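Local structure of putative sugar binding protein (Geobacillus stearothermophilus, 6GT9) at residues N42-L47 / G245-P250; E191-T196 / G219-D224. The protein binds galactose, and probably glucose, and is likely to be the sugar-recognition component of a three-component sensing system linked to galactan utilization. All blocks are in the same frame, centred on the assembly; numbering follows the deposited sequence.

In the fold
Both contacts are largely buried and line the galactose pocket, but they join different parts of a two-lobed periplasmic-binding-protein fold. Contact 1 bridges the cleft: helix 43-59, next to the sheet that holds strand 32-36, faces the loop after strand 242-246 of the other lobe. Contact 2 stays within that second lobe, where the loops that follow strands 185-192 and 216-219 meet beside the sugar. Across contact 1 the protein packs by ring and leucine contacts, with the sugar hydrogen-bonded to both sides; contact 2 is built on a buried carboxylate and two serines. The two meet where Leu-249 packs on Leu-223 and Asp-247 on Ala-222.

Contact 1 (N42-L47 / G245-P250); sequences NDYWRL and GFDTLP. With GAL (beta-D-galactopyranose), chain E.
Tyr-44 and Asp-247 face each other beside the galactose, with ring atom CE2 3.4 Å from Asp-247 OD1. The side chains cross at about a right angle, and the ring and carboxylate planes are 46° apart. This is the tight part of the contact. C1 of the sugar sits 3.9 Å above the centre of the Tyr-44 ring, while O2 lies over the same ring nearer CZ. Tyr-44 presents that ring with CG anti to its backbone N (chi1 169°), and its hydroxyl makes a weak hydrogen bond to Asp-119. Asp-247 uses both oxygens: OD2 takes a hydrogen bond from sugar O1 at 2.6 Å, and OD1 is held by Gln-267. From the helix side, Asn-42 ND2 donates to O6 over 3.1 Å. Its OD1 meanwhile caps the helix, accepting from Trp-45 N on a lone pair in the carbonyl plane and more weakly from Tyr-44 N. Trp-45 brings NE1 to 3.2 Å from sugar O3.

Away from the sugar the packing is looser and closer to solvent. Leu-249 reaches across with CD1 4.0 Å from CB of Asp-43. The Leu-249 and Leu-47 side chains slide past each other in opposite directions, CD2 of Leu-249 lying 4.2 Å from CD1 of Leu-47. Asp-43 sends its carboxylate elsewhere, to a salt bridge with Arg-197. An alanine in place of Tyr-44 would probably leave the sugar face near C1 without its aromatic floor and Asp-119 without its weak phenol partner.

Between these two segments the hydrogen bonds run through the galactose, while the Asp-43 to Arg-197 salt bridge joins the lobes directly. The sugar and this ion pair thus tie the two sides together, consistent with the ligand-induced closure familiar in periplasmic binding proteins.

Contact 2 (E191-T196 / G219-D224); sequences EESHIT and GTSALD. With GAL (beta-D-galactopyranose), chain E.
The carboxylate of Asp-224 is the flat group that joins the segments: Ser-193 OG donates to OD1 on the syn side, 16° out of the carboxylate plane, over 2.6 Å. The other oxygen is approached differently. Ser-221 OG comes from above the carboxylate, 50° out of its plane, and donates to OD2 at 2.6 Å, while Ser-221 N and Thr-220 N add weak bonds to that same atom. A water completes the set, donating to Asp-224 OD1 at 2.8 Å and weakly to Thr-196 O. The other flat group, the ring of the exposed His-194, takes no part across the contact; Glu-192 CB lies over one face toward the rim, and ND1 is hydrogen-bonded to Gln-199 OE1.

Ser-193 OG sits between its backbone N and carbonyl carbon (chi1 69°), and there it also receives a weak bond from Ile-195 N. Ile-195 brings CG2 to 3.9 Å from Ser-221 OG, and the same methyl touches sugar C6 at 3.6 Å. Leu-223 reaches back across, its CD1 lying 3.4 Å from Ile-195 O. Behind these residues strand 154-160 runs between the two strands that lead into the contact, and its Ile-159 touches both Ser-193 and Asp-224.

The turn from Ser-221 to Asp-224 places Ala-222 N for the ligand: it donates to ring oxygen O5 at 2.9 Å and weakly to O6. Ser-221 CB and Ala-222 CB pack against the same part of the sugar.

Five donors converge on the buried carboxylate, which would be expected to favour its charged form. Asp-224 thus appears to act from the second shell, probably steadying the turn that offers a backbone N-H to galactose and linking it to the loop that carries Ile-195.

Contact 1 (N42-L47 / G245-P250)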
loop_
_atom_site.group_PDB
_atom_site.type_symbol
_atom_site.label_atom_id
_atom_site.label_comp_id
_atom_site.label_asym_id
_atom_site.label_seq_id
_atom_site.Cartn_x
_atom_site.Cartn_y
_atom_site.Cartn_z
ATOM N N ASN A 42 -11.496 0.994 -2.404
ATOM C CA ASN A 42 -10.244 0.839 -3.147
ATOM C C ASN A 42 -10.011 -0.634 -3.466
ATOM O O ASN A 42 -10.135 -1.488 -2.587
ATOM C CB ASN A 42 -9.073 1.395 -2.341
ATOM C CG ASN A 42 -7.718 1.072 -2.980
ATOM O OD1 ASN A 42 -7.090 0.073 -2.653
ATOM N ND2 ASN A 42 -7.279 1.915 -3.894
ATOM N N ASP A 43 -9.643 -0.937 -4.718
ATOM C CA ASP A 43 -9.570 -2.336 -5.157
ATOM C C ASP A 43 -8.566 -3.153 -4.351
ATOM O O ASP A 43 -8.783 -4.345 -4.094
ATOM C CB ASP A 43 -9.213 -2.414 -6.639
ATOM C CG ASP A 43 -10.357 -1.965 -7.533
ATOM O OD1 ASP A 43 -11.454 -1.697 -6.991
ATOM O OD2 ASP A 43 -10.160 -1.903 -8.763
ATOM N N TYR A 44 -7.437 -2.553 -3.994
ATOM C CA TYR A 44 -6.443 -3.292 -3.222
ATOM C C TYR A 44 -6.975 -3.612 -1.825
ATOM O O TYR A 44 -6.846 -4.747 -1.339
ATOM C CB TYR A 44 -5.138 -2.483 -3.168
ATOM C CG TYR A 44 -4.083 -2.996 -2.186
ATOM C CD1 TYR A 44 -4.134 -2.647 -0.845
ATOM C CD2 TYR A 44 -3.016 -3.795 -2.617
ATOM C CE1 TYR A 44 -3.181 -3.104 0.057
ATOM C CE2 TYR A 44 -2.054 -4.252 -1.724
ATOM C CZ TYR A 44 -2.146 -3.900 -0.385
ATOM O OH TYR A 44 -1.209 -4.332 0.532
ATOM N N TRP A 45 -7.603 -2.631 -1.177
ATOM C CA TRP A 45 -8.132 -2.847 0.168
ATOM C C TRP A 45 -9.299 -3.830 0.188
ATOM O O TRP A 45 -9.524 -4.502 1.203
ATOM C CB TRP A 45 -8.510 -1.497 0.788
ATOM C CG TRP A 45 -7.303 -0.935 1.407
ATOM C CD1 TRP A 45 -6.480 0.006 0.891
ATOM C CD2 TRP A 45 -6.700 -1.381 2.618
ATOM N NE1 TRP A 45 -5.416 0.223 1.730
ATOM C CE2 TRP A 45 -5.519 -0.630 2.795
ATOM C CE3 TRP A 45 -7.059 -2.319 3.589
ATOM C CZ2 TRP A 45 -4.686 -0.796 3.898
ATOM C CZ3 TRP A 45 -6.238 -2.478 4.692
ATOM C CH2 TRP A 45 -5.067 -1.713 4.840
ATOM N N ARG A 46 -10.038 -3.957 -0.914
ATOM C CA ARG A 46 -11.066 -4.993 -0.956
ATOM C C ARG A 46 -10.442 -6.387 -1.010
ATOM O O ARG A 46 -11.042 -7.356 -0.534
ATOM C CB ARG A 46 -12.003 -4.762 -2.148
ATOM C CG ARG A 46 -12.970 -3.588 -1.993
ATOM C CD ARG A 46 -14.089 -3.862 -0.977
ATOM N NE ARG A 46 -15.138 -2.842 -1.025
ATOM C CZ ARG A 46 -16.125 -2.719 -0.135
ATOM N NH1 ARG A 46 -16.210 -3.548 0.895
ATOM N NH2 ARG A 46 -17.035 -1.758 -0.277
ATOM N N LEU A 47 -9.244 -6.510 -1.585
ATOM C CA LEU A 47 -8.524 -7.781 -1.520
ATOM C C LEU A 47 -8.085 -8.089 -0.096
ATOM O O LEU A 47 -8.178 -9.237 0.350
ATOM C CB LEU A 47 -7.303 -7.754 -2.440
ATOM C CG LEU A 47 -7.545 -7.960 -3.930
ATOM C CD1 LEU A 47 -6.199 -8.006 -4.680
ATOM C CD2 LEU A 47 -8.341 -9.230 -4.169
ATOM N N GLY A 245 5.518 -0.025 -11.397
ATOM C CA GLY A 245 4.469 0.316 -10.443
ATOM C C GLY A 245 4.379 -0.657 -9.288
ATOM O O GLY A 245 5.285 -1.470 -9.091
ATOM N N PHE A 246 3.294 -0.578 -8.512
ATOM C CA PHE A 246 3.061 -1.435 -7.360
ATOM C C PHE A 246 1.831 -2.306 -7.573
ATOM O O PHE A 246 0.873 -1.910 -8.240
ATOM C CB PHE A 246 2.880 -0.617 -6.065
ATOM C CG PHE A 246 4.084 -0.649 -5.159
ATOM C CD1 PHE A 246 5.225 0.068 -5.479
ATOM C CD2 PHE A 246 4.078 -1.415 -4.008
ATOM C CE1 PHE A 246 6.332 0.043 -4.661
ATOM C CE2 PHE A 246 5.191 -1.463 -3.180
ATOM C CZ PHE A 246 6.326 -0.727 -3.516
ATOM N N ASP A 247 1.895 -3.511 -6.999
ATOM C CA ASP A 247 0.795 -4.463 -6.874
ATOM C C ASP A 247 0.407 -5.092 -8.201
ATOM O O ASP A 247 0.988 -4.784 -9.253
ATOM C CB ASP A 247 -0.413 -3.799 -6.204
ATOM C CG ASP A 247 -0.041 -3.172 -4.888
ATOM O OD1 ASP A 247 0.438 -3.891 -3.984
ATOM O OD2 ASP A 247 -0.165 -1.945 -4.779
ATOM N N THR A 248 -0.552 -6.009 -8.145
ATOM C CA THR A 248 -0.825 -6.914 -9.247
ATOM C C THR A 248 -2.309 -6.961 -9.545
ATOM O O THR A 248 -2.862 -8.014 -9.873
ATOM C CB THR A 248 -0.292 -8.317 -8.947
ATOM O OG1 THR A 248 -0.859 -8.791 -7.719
ATOM C CG2 THR A 248 1.235 -8.311 -8.821
ATOM N N LEU A 249 -2.979 -5.812 -9.447
ATOM C CA LEU A 249 -4.367 -5.733 -9.861
ATOM C C LEU A 249 -4.483 -6.125 -11.332
ATOM O O LEU A 249 -3.528 -5.956 -12.101
ATOM C CB LEU A 249 -4.918 -4.322 -9.638
ATOM C CG LEU A 249 -4.989 -3.919 -8.156
ATOM C CD1 LEU A 249 -5.412 -2.476 -7.997
ATOM C CD2 LEU A 249 -5.917 -4.851 -7.379
ATOM N N PRO A 250 -5.640 -6.657 -11.742
ATOM C CA PRO A 250 -5.796 -7.139 -13.130
ATOM C C PRO A 250 -5.339 -6.170 -14.212
ATOM O O PRO A 250 -4.685 -6.612 -15.166
ATOM C CB PRO A 250 -7.304 -7.402 -13.223
ATOM C CG PRO A 250 -7.685 -7.801 -11.824
ATOM C CD PRO A 250 -6.809 -6.985 -10.902
HETATM C C1 GAL E . -1.209 -0.134 -2.252
HETATM C C2 GAL E . -1.081 0.179 -0.775
HETATM C C3 GAL E . -2.459 0.378 -0.118
HETATM C C4 GAL E . -3.236 1.459 -0.852
HETATM C C5 GAL E . -3.276 1.168 -2.342
HETATM C C6 GAL E . -3.885 2.316 -3.150
HETATM O O1 GAL E . 0.077 -0.281 -2.822
HETATM O O2 GAL E . -0.413 -0.885 -0.082
HETATM O O3 GAL E . -2.297 0.838 1.188
HETATM O O4 GAL E . -2.634 2.738 -0.633
HETATM O O5 GAL E . -1.929 0.924 -2.918
HETATM O O6 GAL E . -4.250 1.883 -4.443
#

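Contact 2 (E191-T196 / G219-D224)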
loop_
_atom_site.group_PDB
_atom_site.type_symbol
_atom_site.label_atom_id
_atom_site.label_comp_id
_atom_site.label_asym_id
_atom_site.label_seq_id
_atom_site.Cartn_x
_atom_site.Cartn_y
_atom_site.Cartn_z
ATOM N N GLU A 191 4.768 13.587 -7.755
ATOM C CA GLU A 191 3.401 14.087 -7.648
ATOM C C GLU A 191 2.511 13.072 -6.933
ATOM O O GLU A 191 2.773 11.869 -6.940
ATOM C CB GLU A 191 2.804 14.405 -9.030
ATOM C CG GLU A 191 3.632 15.396 -9.856
ATOM C CD GLU A 191 3.476 16.842 -9.402
ATOM O OE1 GLU A 191 2.552 17.125 -8.605
ATOM O OE2 GLU A 191 4.280 17.697 -9.843
ATOM N N GLU A 192 1.437 13.580 -6.328
ATOM C CA GLU A 192 0.485 12.782 -5.564
ATOM C C GLU A 192 -0.729 12.418 -6.409
ATOM O O GLU A 192 -1.281 13.260 -7.124
ATOM C CB GLU A 192 0.017 13.547 -4.330
ATOM C CG GLU A 192 1.128 13.894 -3.372
ATOM C CD GLU A 192 0.639 14.740 -2.217
ATOM O OE1 GLU A 192 0.580 15.980 -2.375
ATOM O OE2 GLU A 192 0.305 14.168 -1.157
ATOM N N SER A 193 -1.164 11.167 -6.293
ATOM C CA SER A 193 -2.336 10.682 -7.012
ATOM C C SER A 193 -3.584 10.577 -6.139
ATOM O O SER A 193 -4.672 10.367 -6.678
ATOM C CB SER A 193 -2.045 9.306 -7.616
ATOM O OG SER A 193 -1.922 8.334 -6.575
ATOM N N HIS A 194 -3.448 10.680 -4.818
ATOM C CA HIS A 194 -4.564 10.436 -3.891
ATOM C C HIS A 194 -5.256 9.107 -4.196
ATOM O O HIS A 194 -6.480 8.974 -4.105
ATOM C CB HIS A 194 -5.527 11.620 -3.898
ATOM C CG HIS A 194 -4.862 12.890 -3.480
ATOM N ND1 HIS A 194 -4.490 13.869 -4.377
ATOM C CD2 HIS A 194 -4.395 13.288 -2.272
ATOM C CE1 HIS A 194 -3.871 14.841 -3.730
ATOM N NE2 HIS A 194 -3.801 14.514 -2.453
ATOM N N ILE A 195 -4.427 8.106 -4.525
ATOM C CA ILE A 195 -4.763 6.715 -4.828
ATOM C C ILE A 195 -5.985 6.535 -5.726
ATOM O O ILE A 195 -6.729 5.560 -5.583
ATOM C CB ILE A 195 -4.909 5.882 -3.533
ATOM C CG1 ILE A 195 -6.094 6.312 -2.672
ATOM C CG2 ILE A 195 -3.621 5.923 -2.712
ATOM C CD1 ILE A 195 -6.355 5.310 -1.563
ATOM N N THR A 196 -6.171 7.419 -6.706
ATOM C CA THR A 196 -7.187 7.188 -7.720
ATOM C C THR A 196 -6.520 7.053 -9.079
ATOM O O THR A 196 -5.446 7.609 -9.312
ATOM C CB THR A 196 -8.238 8.311 -7.768
ATOM O OG1 THR A 196 -7.692 9.471 -8.399
ATOM C CG2 THR A 196 -8.715 8.673 -6.342
ATOM N N GLY A 219 5.483 4.336 -9.905
ATOM C CA GLY A 219 4.262 4.500 -9.116
ATOM C C GLY A 219 4.374 3.686 -7.839
ATOM O O GLY A 219 4.879 2.562 -7.857
ATOM N N THR A 220 3.920 4.262 -6.720
ATOM C CA THR A 220 4.160 3.627 -5.430
ATOM C C THR A 220 2.905 3.077 -4.776
ATOM O O THR A 220 2.987 2.594 -3.644
ATOM C CB THR A 220 4.853 4.597 -4.460
ATOM O OG1 THR A 220 3.967 5.673 -4.108
ATOM C CG2 THR A 220 6.118 5.170 -5.098
ATOM N N SER A 221 1.754 3.142 -5.444
ATOM C CA SER A 221 0.534 2.554 -4.912
ATOM C C SER A 221 -0.215 1.889 -6.059
ATOM O O SER A 221 0.154 2.026 -7.227
ATOM C CB SER A 221 -0.317 3.599 -4.176
ATOM O OG SER A 221 -0.869 4.563 -5.062
ATOM N N ALA A 222 -1.295 1.179 -5.718
ATOM C CA ALA A 222 -1.792 0.109 -6.585
ATOM C C ALA A 222 -2.354 0.592 -7.918
ATOM O O ALA A 222 -2.384 -0.194 -8.873
ATOM C CB ALA A 222 -2.858 -0.704 -5.858
ATOM N N LEU A 223 -2.804 1.844 -8.014
ATOM C CA LEU A 223 -3.437 2.350 -9.229
ATOM C C LEU A 223 -2.561 3.333 -9.998
ATOM O O LEU A 223 -2.958 3.789 -11.079
ATOM C CB LEU A 223 -4.780 3.011 -8.874
ATOM C CG LEU A 223 -5.739 2.074 -8.136
ATOM C CD1 LEU A 223 -6.955 2.819 -7.582
ATOM C CD2 LEU A 223 -6.173 0.920 -9.038
ATOM N N ASP A 224 -1.383 3.670 -9.474
ATOM C CA ASP A 224 -0.574 4.723 -10.075
ATOM C C ASP A 224 -0.096 4.337 -11.471
ATOM O O ASP A 224 -0.246 5.112 -12.427
ATOM C CB ASP A 224 0.613 5.035 -9.172
ATOM C CG ASP A 224 0.192 5.622 -7.860
ATOM O OD1 ASP A 224 -0.828 6.338 -7.841
ATOM O OD2 ASP A 224 0.890 5.388 -6.854
HETATM C C1 GAL E . -1.209 -0.134 -2.252
HETATM C C2 GAL E . -1.081 0.179 -0.775
HETATM C C3 GAL E . -2.459 0.378 -0.118
HETATM C C4 GAL E . -3.236 1.459 -0.852
HETATM C C5 GAL E . -3.276 1.168 -2.342
HETATM C C6 GAL E . -3.885 2.316 -3.150
HETATM O O1 GAL E . 0.077 -0.281 -2.822
HETATM O O2 GAL E . -0.413 -0.885 -0.082
HETATM O O3 GAL E . -2.297 0.838 1.188
HETATM O O4 GAL E . -2.634 2.738 -0.633
HETATM O O5 GAL E . -1.929 0.924 -2.918
HETATM O O6 GAL E . -4.250 1.883 -4.443
HETATM O O HOH W 1 -3.584 5.855 -7.884
#